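Local coordinates for Bd3459 (Bdellovibrio bacteriovorus, PDB 5CEC), which probably cuts peptides of bacterial cell-wall peptidoglycan as a predatory serine endopeptidase of the S13 family, and is bound by the ankyrin-repeat immunity protein Bd3460, at residues Lys93-Pro98 with His107-Arg112; Asn101-Ile106 with Ile133-Lys138; Glu137-Asp142 with Ile211-Ile216. The protein carries 1 engineered substitution. One frame throughout, in Å; residues are numbered along the deposited sequence.

In the fold
All three contacts lie in one mixed sheet. Four neighbouring strands of it run in the order 212-218, 135-141, 104-109, 91-98. Contact 1 lies in the antiparallel hairpin 91-98/104-109, contact 2 pairs 104-109 with 135-141, and contact 3 adds strand 212-218, outermost within this chain. The centres of contacts 1 and 2 are about 13 Å apart, those of 1 and 3 about 11 Å, and those of 2 and 3 about 8 Å. H107 ND1 lies 2.7 Å from T140 OG1, which ties contact 1 to contact 3. Contacts 2 and 3 share E137 and K138. A bound sulfate, probably from the crystallisation liquor, sits about 3 Å from the H95 side chain in contact 1.

Contact 1: residues Lys93-Pro98 with His107-Arg112; sequences KLHVTP and HIEGSR
Strands 91-98 and 104-109 form a beta hairpin, and this contact is the part away from its turn. Four backbone hydrogen bonds join them in antiparallel register. K93 N donates to E109 O, and E109 N returns a bond of 2.8 Å to K93 O. H95 N and H107 O are 2.9 Å apart, and H107 N bonds back to H95 O at 3.0 Å. L94 and I108 form the non-hydrogen-bonded pair between the hydrogen-bonded pairs K93-E109 and H95-H107.

The face that carries K93, H95, H107 and E109 holds the side-chain bond. H95 NE2 donates to E109 OE1 at 2.7 Å, with an N-H...O angle of 159°. The donor meets the anti lone pair of OE1, the one away from OE2. The oxygen lies in the imidazole plane, and ring and carboxylate are nearly coplanar, 13° apart. E109 reaches this place with CG anti to its backbone N (chi1 173°) and an extended chain. The H95 and H107 rings are oblique to each other. H95 CD2 comes to the edge of the H107 ring, near its plane, 4.0 Å from H107 CD2. K93 runs alongside E109, its CD 3.6 Å from OE1. The K93 ammonium is not in contact with the carboxylate, but its charge may help to stabilise the anion.

On the other face L94 CG packs against I108 CG1 at 4.3 Å. Helix 118-130 covers L94 there through L124 and L128.

Further out, F224 stacks on the H107 ring and also meets the ring of H95, with its plane inclined. T140 OG1 is hydrogen-bonded to H107 ND1, which should fix the rotation of that ring.

Contact 2: residues Asn101-Ile106 with Ile133-Lys138; sequences NGSYDI and ITKIEK
E137 leaves its backbone with CG anti to N (chi1 -177°). Its CB sits 3.3 Å from D105 OD1, and CG stays beside the same oxygen. The chain then bends at chi2 (64°), which turns the carboxylate toward N101. At the tip OE1 takes a weak hydrogen bond from N101 ND2 at 3.4 Å and a firmer one from water 1 at 3.0 Å. Water 1 also donates, weakly, to N101 OD1. The two side chains cross at about a right angle, with amide and carboxylate planes 38° apart. N101 is itself held in an Asx turn: OD1 accepts from S103 N and from S103 OG, both above its carbonyl plane. T99 OG1 is a further partner of OD1.

The backbones run parallel here. Strands 104-109 and 135-141 are the two beta elements of a beta-alpha-beta unit, with helix 118-130 in the crossover. Y104 pairs with I136. Y104 N donates to K135 O, and E137 N donates to Y104 O at 2.8 Å. The chain turns a corner at E137, and beyond it I106 N bonds to K138 O at 2.9 Å, nearly along the C=O axis. K138 N also makes a weak bond to D105 OD1.

On the face that carries Y104 and I136, I133 CG1 lies over one face of the Y104 ring in a CH-pi contact. It is 4.1 Å from the ring centroid, offset toward the rim. I106 and I136 cross at about a right angle. The I106 CD1 tip lies on the CG1-CD1 end of I136, 3.8 Å from I136 CD1. L128 of the crossover helix packs against both I106 and I133.

Contact 3: residues Glu137-Asp142 with Ile211-Ile216; sequences EKLTFD and IDVRTI
L139 is the apolar centre. Its CB packs 3.8 Å from V213 CG1 and 4.3 Å from I216 CG1, so it sits against two residues of the neighbouring strand that lie three positions apart. I216 also meets the rim of F141: CG2 lies near the plane of the ring, 4.2 Å from CE1. L178 of helix 167-182 packs on both F141 and I216. V174 touches F141 as well, and T179 touches I216, so the helix closes this face of the sheet.

Strands 135-141 and 212-218 are parallel neighbours in the mixed sheet, and 212-218 is the outermost strand within the chain. The axes of 138-141 and 212-216 run at 40° to each other. K138 pairs with T215 and L139 with I216. T215 N donates to E137 O at 2.9 Å, and L139 N donates to T215 O at 2.8 Å. Both bonds arrive nearly along the C=O axis, and the N-H...O angle of the second is 173°. I216 CA adds a C-H...O contact to L139 O.

At the polar edge E137 and R214 lie side by side and point the same way. The chain of R214 is bent at chi3 (-60°), which turns a face of its guanidinium to E137 OE1. The salt bridge is long, 3.7 Å from E137 OE1 to R214 NH1. OE1 lies over that face, so the attraction is probably electrostatic only, with no N-H pointing at the oxygen. The other carboxylate oxygen, E137 OE2, rests on the aliphatic part of the arginine, 3.2 Å from R214 CD.

Contact 1: residues Lys93-Pro98 with His107-Arg112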
ATOM      1  N   LYS A  93      -5.204  17.191  22.346  1.00 17.18           N
ATOM      2  CA  LYS A  93      -5.886  18.186  23.153  1.00 18.51           C
ATOM      3  C   LYS A  93      -5.428  19.588  22.783  1.00 16.98           C
ATOM      4  O   LYS A  93      -4.251  19.838  22.536  1.00 19.13           O
ATOM      5  CB  LYS A  93      -5.649  17.891  24.636  1.00 20.93           C
ATOM      6  CG  LYS A  93      -6.294  16.593  25.076  1.00 24.59           C
ATOM      7  CD  LYS A  93      -5.977  16.280  26.536  1.00 31.57           C
ATOM      8  CE  LYS A  93      -6.937  15.224  27.077  1.00 37.30           C
ATOM      9  NZ  LYS A  93      -6.794  15.038  28.543  1.00 41.91           N
ATOM     10  N   LEU A  94      -6.381  20.491  22.659  1.00 17.00           N
ATOM     11  CA  LEU A  94      -6.096  21.890  22.414  1.00 17.24           C
ATOM     12  C   LEU A  94      -6.530  22.636  23.671  1.00 17.64           C
ATOM     13  O   LEU A  94      -7.684  22.566  24.089  1.00 21.21           O
ATOM     14  CB  LEU A  94      -6.876  22.379  21.212  1.00 18.81           C
ATOM     15  CG  LEU A  94      -6.202  22.216  19.845  1.00 21.87           C
ATOM     16  CD1 LEU A  94      -6.077  20.771  19.471  1.00 22.02           C
ATOM     17  CD2 LEU A  94      -7.012  22.993  18.820  1.00 23.62           C
ATOM     18  N   HIS A  95      -5.619  23.392  24.230  1.00 17.56           N
ATOM     19  CA  HIS A  95      -5.878  24.226  25.391  1.00 18.30           C
ATOM     20  C   HIS A  95      -6.076  25.638  24.884  1.00 18.62           C
ATOM     21  O   HIS A  95      -5.135  26.224  24.378  1.00 20.07           O
ATOM     22  CB  HIS A  95      -4.703  24.116  26.352  1.00 19.49           C
ATOM     23  CG  HIS A  95      -4.477  22.726  26.842  1.00 20.58           C
ATOM     24  ND1 HIS A  95      -5.067  22.267  27.995  1.00 22.52           N
ATOM     25  CD2 HIS A  95      -3.777  21.680  26.333  1.00 21.30           C
ATOM     26  CE1 HIS A  95      -4.707  21.014  28.204  1.00 23.69           C
ATOM     27  NE2 HIS A  95      -3.928  20.630  27.209  1.00 23.35           N
ATOM     28  N   VAL A  96      -7.315  26.123  24.952  1.00 18.21           N
ATOM     29  CA  VAL A  96      -7.746  27.330  24.238  1.00 19.69           C
ATOM     30  C   VAL A  96      -8.048  28.441  25.222  1.00 19.99           C
ATOM     31  O   VAL A  96      -8.919  28.259  26.095  1.00 21.73           O
ATOM     32  CB  VAL A  96      -8.997  27.053  23.376  1.00 19.96           C
ATOM     33  CG1 VAL A  96      -9.397  28.294  22.600  1.00 20.90           C
ATOM     34  CG2 VAL A  96      -8.747  25.870  22.435  1.00 20.19           C
ATOM     35  N   THR A  97      -7.397  29.591  25.062  1.00 20.07           N
ATOM     36  CA  THR A  97      -7.613  30.734  25.959  1.00 21.72           C
ATOM     37  C   THR A  97      -7.926  31.994  25.150  1.00 22.38           C
ATOM     38  O   THR A  97      -7.154  32.331  24.240  1.00 24.06           O
ATOM     39  CB  THR A  97      -6.337  31.020  26.785  1.00 24.82           C
ATOM     40  OG1 THR A  97      -5.906  29.818  27.437  1.00 25.56           O
ATOM     41  CG2 THR A  97      -6.615  32.093  27.845  1.00 25.39           C
ATOM     42  N   PRO A  98      -9.033  32.691  25.470  1.00 23.42           N
ATOM     43  CA  PRO A  98      -9.302  33.946  24.744  1.00 25.09           C
ATOM     44  C   PRO A  98      -8.282  35.034  25.091  1.00 26.31           C
ATOM     45  O   PRO A  98      -7.761  35.044  26.200  1.00 28.94           O
ATOM     46  CB  PRO A  98     -10.710  34.335  25.188  1.00 26.80           C
ATOM     47  CG  PRO A  98     -10.991  33.539  26.392  1.00 27.52           C
ATOM     48  CD  PRO A  98     -10.046  32.397  26.501  1.00 24.78           C
ATOM     49  N   HIS A 107      -2.584  25.968  22.902  1.00 18.57           N
ATOM     50  CA  HIS A 107      -1.491  25.022  23.093  1.00 18.07           C
ATOM     51  C   HIS A 107      -1.955  23.634  22.685  1.00 17.35           C
ATOM     52  O   HIS A 107      -2.967  23.160  23.193  1.00 18.27           O
ATOM     53  CB  HIS A 107      -1.003  24.962  24.538  1.00 19.52           C
ATOM     54  CG  HIS A 107       0.025  23.895  24.787  1.00 20.10           C
ATOM     55  ND1 HIS A 107       1.333  24.006  24.365  1.00 20.29           N
ATOM     56  CD2 HIS A 107      -0.068  22.692  25.403  1.00 20.11           C
ATOM     57  CE1 HIS A 107       2.004  22.936  24.752  1.00 20.03           C
ATOM     58  NE2 HIS A 107       1.176  22.115  25.358  1.00 20.81           N
ATOM     59  N   ILE A 108      -1.238  22.987  21.766  1.00 17.67           N
ATOM     60  CA  ILE A 108      -1.526  21.608  21.364  1.00 17.21           C
ATOM     61  C   ILE A 108      -0.748  20.603  22.229  1.00 16.93           C
ATOM     62  O   ILE A 108       0.485  20.567  22.213  1.00 18.33           O
ATOM     63  CB  ILE A 108      -1.220  21.359  19.884  1.00 17.62           C
ATOM     64  CG1 ILE A 108      -2.029  22.314  18.981  1.00 18.36           C
ATOM     65  CG2 ILE A 108      -1.532  19.917  19.532  1.00 18.27           C
ATOM     66  CD1 ILE A 108      -1.641  22.259  17.521  1.00 20.16           C
ATOM     67  N   GLU A 109      -1.485  19.843  23.021  1.00 17.15           N
ATOM     68  CA  GLU A 109      -0.969  18.743  23.792  1.00 17.68           C
ATOM     69  C   GLU A 109      -1.144  17.511  22.922  1.00 17.03           C
ATOM     70  O   GLU A 109      -2.261  17.008  22.735  1.00 17.71           O
ATOM     71  CB  GLU A 109      -1.730  18.646  25.129  1.00 18.50           C
ATOM     72  CG  GLU A 109      -1.379  17.402  25.941  1.00 20.26           C
ATOM     73  CD  GLU A 109      -2.188  17.263  27.223  1.00 22.47           C
ATOM     74  OE1 GLU A 109      -3.043  18.125  27.502  1.00 26.33           O
ATOM     75  OE2 GLU A 109      -1.993  16.261  27.948  1.00 27.59           O
ATOM     76  N   GLY A 110      -0.041  17.054  22.328  1.00 16.40           N
ATOM     77  CA  GLY A 110      -0.142  15.998  21.342  1.00 16.83           C
ATOM     78  C   GLY A 110      -0.473  14.627  21.901  1.00 16.50           C
ATOM     79  O   GLY A 110      -0.321  14.368  23.089  1.00 18.70           O
ATOM     80  N   SER A 111      -0.930  13.761  21.012  1.00 16.42           N
ATOM     81  CA  SER A 111      -1.261  12.395  21.314  1.00 16.18           C
ATOM     82  C   SER A 111      -0.375  11.373  20.580  1.00 17.08           C
ATOM     83  O   SER A 111      -0.634  10.178  20.666  1.00 17.51           O
ATOM     84  CB  SER A 111      -2.719  12.112  20.933  1.00 16.89           C
ATOM     85  OG  SER A 111      -2.909  12.319  19.550  1.00 17.65           O
ATOM     86  N   ARG A 112       0.589  11.850  19.785  1.00 16.53           N
ATOM     87  CA  ARG A 112       1.372  11.005  18.875  1.00 16.27           C
ATOM     88  C   ARG A 112       0.514  10.316  17.818  1.00 15.69           C
ATOM     89  O   ARG A 112       0.878   9.301  17.243  1.00 16.15           O
ATOM     90  CB  ARG A 112       2.239   9.995  19.628  1.00 17.53           C
ATOM     91  CG  ARG A 112       3.103  10.638  20.699  1.00 18.04           C
ATOM     92  CD  ARG A 112       4.242   9.718  21.149  1.00 19.16           C
ATOM     93  NE  ARG A 112       5.274   9.603  20.119  1.00 18.81           N
ATOM     94  CZ  ARG A 112       6.245  10.480  19.900  1.00 19.83           C
ATOM     95  NH1 ARG A 112       6.376  11.574  20.669  1.00 20.38           N
ATOM     96  NH2 ARG A 112       7.095  10.251  18.900  1.00 21.22           N
TER

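Contact 2: residues Asn101-Ile106 with Ile133-Lys138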
ATOM      1  N   ASN A 101      -7.776  40.863  22.337  1.00 49.46           N
ATOM      2  CA  ASN A 101      -8.160  41.384  21.001  1.00 50.88           C
ATOM      3  C   ASN A 101      -9.154  40.525  20.171  1.00 50.36           C
ATOM      4  O   ASN A 101      -9.263  40.723  18.948  1.00 50.43           O
ATOM      5  CB  ASN A 101      -6.887  41.690  20.171  1.00 52.77           C
ATOM      6  CG  ASN A 101      -6.066  40.441  19.848  1.00 52.18           C
ATOM      7  OD1 ASN A 101      -6.450  39.322  20.193  1.00 51.62           O
ATOM      8  ND2 ASN A 101      -4.921  40.634  19.195  1.00 52.67           N
ATOM      9  N   GLY A 102      -9.862  39.585  20.815  1.00 45.94           N
ATOM     10  CA  GLY A 102     -10.800  38.678  20.119  1.00 46.50           C
ATOM     11  C   GLY A 102     -10.158  37.453  19.476  1.00 42.16           C
ATOM     12  O   GLY A 102     -10.821  36.654  18.795  1.00 44.36           O
ATOM     13  N   SER A 103      -8.857  37.301  19.672  1.00 35.55           N
ATOM     14  CA  SER A 103      -8.150  36.123  19.201  1.00 33.36           C
ATOM     15  C   SER A 103      -8.084  35.094  20.332  1.00 29.12           C
ATOM     16  O   SER A 103      -8.738  35.244  21.394  1.00 29.25           O
ATOM     17  CB  SER A 103      -6.747  36.503  18.719  1.00 34.56           C
ATOM     18  OG  SER A 103      -6.803  37.553  17.758  1.00 37.34           O
ATOM     19  N   TYR A 104      -7.333  34.024  20.070  1.00 23.62           N
ATOM     20  CA  TYR A 104      -7.143  32.952  21.039  1.00 22.20           C
ATOM     21  C   TYR A 104      -5.699  32.538  21.064  1.00 21.06           C
ATOM     22  O   TYR A 104      -5.013  32.607  20.038  1.00 22.12           O
ATOM     23  CB  TYR A 104      -7.983  31.746  20.678  1.00 21.33           C
ATOM     24  CG  TYR A 104      -9.453  32.013  20.774  1.00 21.03           C
ATOM     25  CD1 TYR A 104     -10.161  32.559  19.703  1.00 21.02           C
ATOM     26  CD2 TYR A 104     -10.154  31.734  21.945  1.00 21.42           C
ATOM     27  CE1 TYR A 104     -11.519  32.812  19.790  1.00 22.41           C
ATOM     28  CE2 TYR A 104     -11.507  31.996  22.029  1.00 22.60           C
ATOM     29  CZ  TYR A 104     -12.182  32.533  20.954  1.00 22.57           C
ATOM     30  OH  TYR A 104     -13.535  32.790  21.050  1.00 26.73           O
ATOM     31  N   ASP A 105      -5.239  32.134  22.243  1.00 20.54           N
ATOM     32  CA  ASP A 105      -4.001  31.372  22.380  1.00 21.34           C
ATOM     33  C   ASP A 105      -4.357  29.905  22.432  1.00 20.36           C
ATOM     34  O   ASP A 105      -5.340  29.522  23.092  1.00 21.55           O
ATOM     35  CB  ASP A 105      -3.239  31.738  23.657  1.00 23.78           C
ATOM     36  CG  ASP A 105      -2.594  33.109  23.596  1.00 26.56           C
ATOM     37  OD1 ASP A 105      -2.363  33.656  22.489  1.00 27.12           O
ATOM     38  OD2 ASP A 105      -2.309  33.636  24.695  1.00 32.08           O
ATOM     39  N   ILE A 106      -3.568  29.074  21.749  1.00 19.49           N
ATOM     40  CA  ILE A 106      -3.836  27.647  21.707  1.00 19.45           C
ATOM     41  C   ILE A 106      -2.560  26.882  21.939  1.00 18.54           C
ATOM     42  O   ILE A 106      -1.580  27.091  21.235  1.00 19.77           O
ATOM     43  CB  ILE A 106      -4.473  27.191  20.400  1.00 19.69           C
ATOM     44  CG1 ILE A 106      -5.811  27.915  20.198  1.00 21.04           C
ATOM     45  CG2 ILE A 106      -4.690  25.675  20.406  1.00 20.04           C
ATOM     46  CD1 ILE A 106      -6.558  27.508  18.951  1.00 22.83           C
ATOM     47  N   ILE A 133     -13.198  30.353  15.836  1.00 20.79           N
ATOM     48  CA  ILE A 133     -11.787  30.623  16.017  1.00 21.88           C
ATOM     49  C   ILE A 133     -11.198  30.822  14.629  1.00 21.76           C
ATOM     50  O   ILE A 133     -11.131  29.885  13.838  1.00 23.44           O
ATOM     51  CB  ILE A 133     -11.084  29.496  16.782  1.00 21.89           C
ATOM     52  CG1 ILE A 133     -11.734  29.304  18.146  1.00 22.44           C
ATOM     53  CG2 ILE A 133      -9.610  29.845  16.928  1.00 23.16           C
ATOM     54  CD1 ILE A 133     -11.234  28.114  18.929  1.00 24.63           C
ATOM     55  N   THR A 134     -10.824  32.054  14.324  1.00 23.46           N
ATOM     56  CA  THR A 134     -10.238  32.405  13.031  1.00 24.22           C
ATOM     57  C   THR A 134      -8.856  33.030  13.140  1.00 25.88           C
ATOM     58  O   THR A 134      -8.130  33.093  12.136  1.00 28.14           O
ATOM     59  CB  THR A 134     -11.124  33.412  12.263  1.00 27.68           C
ATOM     60  OG1 THR A 134     -11.318  34.580  13.065  1.00 28.47           O
ATOM     61  CG2 THR A 134     -12.450  32.805  11.940  1.00 29.28           C
ATOM     62  N   LYS A 135      -8.534  33.550  14.322  1.00 25.03           N
ATOM     63  CA  LYS A 135      -7.259  34.195  14.581  1.00 26.01           C
ATOM     64  C   LYS A 135      -6.683  33.599  15.835  1.00 23.93           C
ATOM     65  O   LYS A 135      -7.335  33.616  16.878  1.00 25.71           O
ATOM     66  CB  LYS A 135      -7.462  35.700  14.763  1.00 31.86           C
ATOM     67  CG  LYS A 135      -7.768  36.420  13.463  1.00 37.36           C
ATOM     68  CD  LYS A 135      -8.307  37.835  13.690  1.00 43.85           C
ATOM     69  CE  LYS A 135      -9.089  38.354  12.477  1.00 49.52           C
ATOM     70  NZ  LYS A 135     -10.374  37.619  12.228  1.00 53.15           N
ATOM     71  N   ILE A 136      -5.460  33.116  15.724  1.00 23.09           N
ATOM     72  CA  ILE A 136      -4.699  32.573  16.832  1.00 22.88           C
ATOM     73  C   ILE A 136      -3.497  33.474  17.041  1.00 21.60           C
ATOM     74  O   ILE A 136      -2.712  33.737  16.115  1.00 23.51           O
ATOM     75  CB  ILE A 136      -4.226  31.137  16.555  1.00 22.43           C
ATOM     76  CG1 ILE A 136      -5.434  30.216  16.347  1.00 24.74           C
ATOM     77  CG2 ILE A 136      -3.350  30.627  17.694  1.00 23.98           C
ATOM     78  CD1 ILE A 136      -5.113  28.851  15.759  1.00 27.33           C
ATOM     79  N   GLU A 137      -3.337  33.954  18.261  1.00 22.17           N
ATOM     80  CA  GLU A 137      -2.245  34.841  18.581  1.00 24.45           C
ATOM     81  C   GLU A 137      -0.981  34.019  18.790  1.00 24.85           C
ATOM     82  O   GLU A 137      -0.041  34.147  18.033  1.00 29.42           O
ATOM     83  CB  GLU A 137      -2.594  35.665  19.826  1.00 28.05           C
ATOM     84  CG  GLU A 137      -1.533  36.680  20.183  1.00 31.73           C
ATOM     85  CD  GLU A 137      -1.382  37.729  19.107  1.00 36.90           C
ATOM     86  OE1 GLU A 137      -2.395  38.417  18.777  1.00 43.24           O
ATOM     87  OE2 GLU A 137      -0.248  37.844  18.598  1.00 40.71           O
ATOM     88  N   LYS A 138      -0.999  33.118  19.761  1.00 25.74           N
ATOM     89  CA  LYS A 138       0.122  32.262  20.049  1.00 25.26           C
ATOM     90  C   LYS A 138      -0.355  30.811  19.926  1.00 23.28           C
ATOM     91  O   LYS A 138      -1.292  30.381  20.595  1.00 26.53           O
ATOM     92  CB  LYS A 138       0.693  32.560  21.427  1.00 27.55           C
ATOM     93  CG  LYS A 138       1.941  31.779  21.761  1.00 34.27           C
ATOM     94  CD  LYS A 138       2.652  32.299  23.003  1.00 40.25           C
ATOM     95  CE  LYS A 138       1.805  32.139  24.253  1.00 46.04           C
ATOM     96  NZ  LYS A 138       2.587  32.493  25.477  1.00 52.80           N
TER
HETATM   97  O   HOH W   1      -3.759  38.758  21.462  1.00 44.00           O
HETATM   98  O   HOH W   2     -10.595  34.218  16.384  1.00 32.03           O

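Contact 3: residues Glu137-Asp142 with Ile211-Ile216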
ATOM      1  N   GLU A 137      -3.337  33.954  18.261  1.00 22.17           N
ATOM      2  CA  GLU A 137      -2.245  34.841  18.581  1.00 24.45           C
ATOM      3  C   GLU A 137      -0.981  34.019  18.790  1.00 24.85           C
ATOM      4  O   GLU A 137      -0.041  34.147  18.033  1.00 29.42           O
ATOM      5  CB  GLU A 137      -2.594  35.665  19.826  1.00 28.05           C
ATOM      6  CG  GLU A 137      -1.533  36.680  20.183  1.00 31.73           C
ATOM      7  CD  GLU A 137      -1.382  37.729  19.107  1.00 36.90           C
ATOM      8  OE1 GLU A 137      -2.395  38.417  18.777  1.00 43.24           O
ATOM      9  OE2 GLU A 137      -0.248  37.844  18.598  1.00 40.71           O
ATOM     10  N   LYS A 138      -0.999  33.118  19.761  1.00 25.74           N
ATOM     11  CA  LYS A 138       0.122  32.262  20.049  1.00 25.26           C
ATOM     12  C   LYS A 138      -0.355  30.811  19.926  1.00 23.28           C
ATOM     13  O   LYS A 138      -1.292  30.381  20.595  1.00 26.53           O
ATOM     14  CB  LYS A 138       0.693  32.560  21.427  1.00 27.55           C
ATOM     15  CG  LYS A 138       1.941  31.779  21.761  1.00 34.27           C
ATOM     16  CD  LYS A 138       2.652  32.299  23.003  1.00 40.25           C
ATOM     17  CE  LYS A 138       1.805  32.139  24.253  1.00 46.04           C
ATOM     18  NZ  LYS A 138       2.587  32.493  25.477  1.00 52.80           N
ATOM     19  N   LEU A 139       0.251  30.097  18.988  1.00 22.71           N
ATOM     20  CA  LEU A 139       0.063  28.670  18.832  1.00 21.92           C
ATOM     21  C   LEU A 139       1.290  27.952  19.330  1.00 21.55           C
ATOM     22  O   LEU A 139       2.377  28.128  18.786  1.00 24.71           O
ATOM     23  CB  LEU A 139      -0.219  28.307  17.379  1.00 21.63           C
ATOM     24  CG  LEU A 139      -0.411  26.821  17.081  1.00 21.65           C
ATOM     25  CD1 LEU A 139      -1.624  26.278  17.832  1.00 20.57           C
ATOM     26  CD2 LEU A 139      -0.533  26.568  15.580  1.00 23.01           C
ATOM     27  N   THR A 140       1.142  27.135  20.352  1.00 19.94           N
ATOM     28  CA  THR A 140       2.261  26.340  20.857  1.00 20.05           C
ATOM     29  C   THR A 140       1.908  24.875  20.801  1.00 18.25           C
ATOM     30  O   THR A 140       0.760  24.524  20.611  1.00 19.27           O
ATOM     31  CB  THR A 140       2.701  26.770  22.277  1.00 21.38           C
ATOM     32  OG1 THR A 140       1.679  26.474  23.223  1.00 21.88           O
ATOM     33  CG2 THR A 140       3.052  28.236  22.307  1.00 23.22           C
ATOM     34  N   PHE A 141       2.919  24.019  20.904  1.00 18.59           N
ATOM     35  CA  PHE A 141       2.742  22.582  20.743  1.00 18.54           C
ATOM     36  C   PHE A 141       3.844  21.847  21.487  1.00 19.54           C
ATOM     37  O   PHE A 141       4.947  22.384  21.654  1.00 19.23           O
ATOM     38  CB  PHE A 141       2.740  22.182  19.264  1.00 19.26           C
ATOM     39  CG  PHE A 141       4.061  22.435  18.576  1.00 17.91           C
ATOM     40  CD1 PHE A 141       4.371  23.683  18.056  1.00 18.89           C
ATOM     41  CD2 PHE A 141       5.024  21.444  18.514  1.00 18.78           C
ATOM     42  CE1 PHE A 141       5.598  23.926  17.489  1.00 19.22           C
ATOM     43  CE2 PHE A 141       6.246  21.701  17.961  1.00 19.45           C
ATOM     44  CZ  PHE A 141       6.532  22.929  17.449  1.00 18.92           C
ATOM     45  N   ASP A 142       3.539  20.629  21.933  1.00 17.50           N
ATOM     46  CA  ASP A 142       4.515  19.823  22.679  1.00 18.78           C
ATOM     47  C   ASP A 142       5.125  18.725  21.796  1.00 18.37           C
ATOM     48  O   ASP A 142       4.903  18.638  20.584  1.00 18.44           O
ATOM     49  CB  ASP A 142       3.916  19.280  23.996  1.00 19.74           C
ATOM     50  CG  ASP A 142       2.895  18.187  23.811  1.00 18.45           C
ATOM     51  OD1 ASP A 142       2.762  17.605  22.707  1.00 19.09           O
ATOM     52  OD2 ASP A 142       2.207  17.901  24.825  1.00 20.51           O
ATOM     53  N   ILE A 211      -7.506  30.246   8.671  1.00 24.44           N
ATOM     54  CA  ILE A 211      -6.986  30.580   9.995  1.00 25.27           C
ATOM     55  C   ILE A 211      -5.838  31.590   9.813  1.00 25.73           C
ATOM     56  O   ILE A 211      -5.127  31.534   8.822  1.00 29.43           O
ATOM     57  CB  ILE A 211      -6.541  29.267  10.712  1.00 27.56           C
ATOM     58  CG1 ILE A 211      -6.360  29.440  12.205  1.00 30.15           C
ATOM     59  CG2 ILE A 211      -5.276  28.680  10.143  1.00 26.99           C
ATOM     60  CD1 ILE A 211      -7.672  29.480  12.954  1.00 33.37           C
ATOM     61  N   ASP A 212      -5.655  32.491  10.776  1.00 25.05           N
ATOM     62  CA  ASP A 212      -4.492  33.363  10.829  1.00 27.83           C
ATOM     63  C   ASP A 212      -3.768  33.054  12.118  1.00 25.56           C
ATOM     64  O   ASP A 212      -4.392  33.023  13.159  1.00 27.98           O
ATOM     65  CB  ASP A 212      -4.922  34.838  10.788  1.00 32.04           C
ATOM     66  CG  ASP A 212      -4.680  35.471   9.444  1.00 41.05           C
ATOM     67  OD1 ASP A 212      -3.536  35.935   9.215  1.00 51.26           O
ATOM     68  OD2 ASP A 212      -5.629  35.505   8.624  1.00 49.40           O
ATOM     69  N   VAL A 213      -2.465  32.805  12.055  1.00 22.40           N
ATOM     70  CA  VAL A 213      -1.649  32.501  13.232  1.00 22.09           C
ATOM     71  C   VAL A 213      -0.470  33.480  13.307  1.00 24.60           C
ATOM     72  O   VAL A 213       0.300  33.584  12.351  1.00 25.69           O
ATOM     73  CB  VAL A 213      -1.092  31.069  13.194  1.00 24.14           C
ATOM     74  CG1 VAL A 213      -0.344  30.781  14.478  1.00 25.46           C
ATOM     75  CG2 VAL A 213      -2.196  30.056  12.959  1.00 24.87           C
ATOM     76  N   ARG A 214      -0.310  34.178  14.440  1.00 23.05           N
ATOM     77  CA  ARG A 214       0.742  35.196  14.524  1.00 26.98           C
ATOM     78  C   ARG A 214       2.078  34.605  14.943  1.00 25.96           C
ATOM     79  O   ARG A 214       3.077  34.816  14.239  1.00 30.15           O
ATOM     80  CB  ARG A 214       0.371  36.356  15.449  1.00 30.11           C
ATOM     81  CG  ARG A 214       1.406  37.488  15.363  1.00 35.75           C
ATOM     82  CD  ARG A 214       0.892  38.845  15.802  1.00 42.03           C
ATOM     83  NE  ARG A 214      -0.242  39.320  15.018  1.00 49.35           N
ATOM     84  CZ  ARG A 214      -1.057  40.311  15.381  1.00 55.89           C
ATOM     85  NH1 ARG A 214      -0.897  40.951  16.542  1.00 56.73           N
ATOM     86  NH2 ARG A 214      -2.060  40.659  14.575  1.00 59.92           N
ATOM     87  N   THR A 215       2.112  33.878  16.061  1.00 24.66           N
ATOM     88  CA  THR A 215       3.355  33.354  16.643  1.00 26.65           C
ATOM     89  C   THR A 215       3.196  31.868  16.871  1.00 24.34           C
ATOM     90  O   THR A 215       2.162  31.421  17.347  1.00 25.96           O
ATOM     91  CB  THR A 215       3.641  34.008  18.016  1.00 30.81           C
ATOM     92  OG1 THR A 215       3.698  35.417  17.841  1.00 37.59           O
ATOM     93  CG2 THR A 215       4.953  33.505  18.594  1.00 33.50           C
ATOM     94  N   ILE A 216       4.226  31.105  16.538  1.00 23.81           N
ATOM     95  CA  ILE A 216       4.229  29.655  16.715  1.00 22.84           C
ATOM     96  C   ILE A 216       5.492  29.252  17.451  1.00 23.42           C
ATOM     97  O   ILE A 216       6.596  29.640  17.037  1.00 27.32           O
ATOM     98  CB  ILE A 216       4.148  28.920  15.361  1.00 22.16           C
ATOM     99  CG1 ILE A 216       2.894  29.370  14.608  1.00 23.71           C
ATOM    100  CG2 ILE A 216       4.179  27.398  15.577  1.00 22.89           C
ATOM    101  CD1 ILE A 216       2.781  28.883  13.190  1.00 23.68           C
TER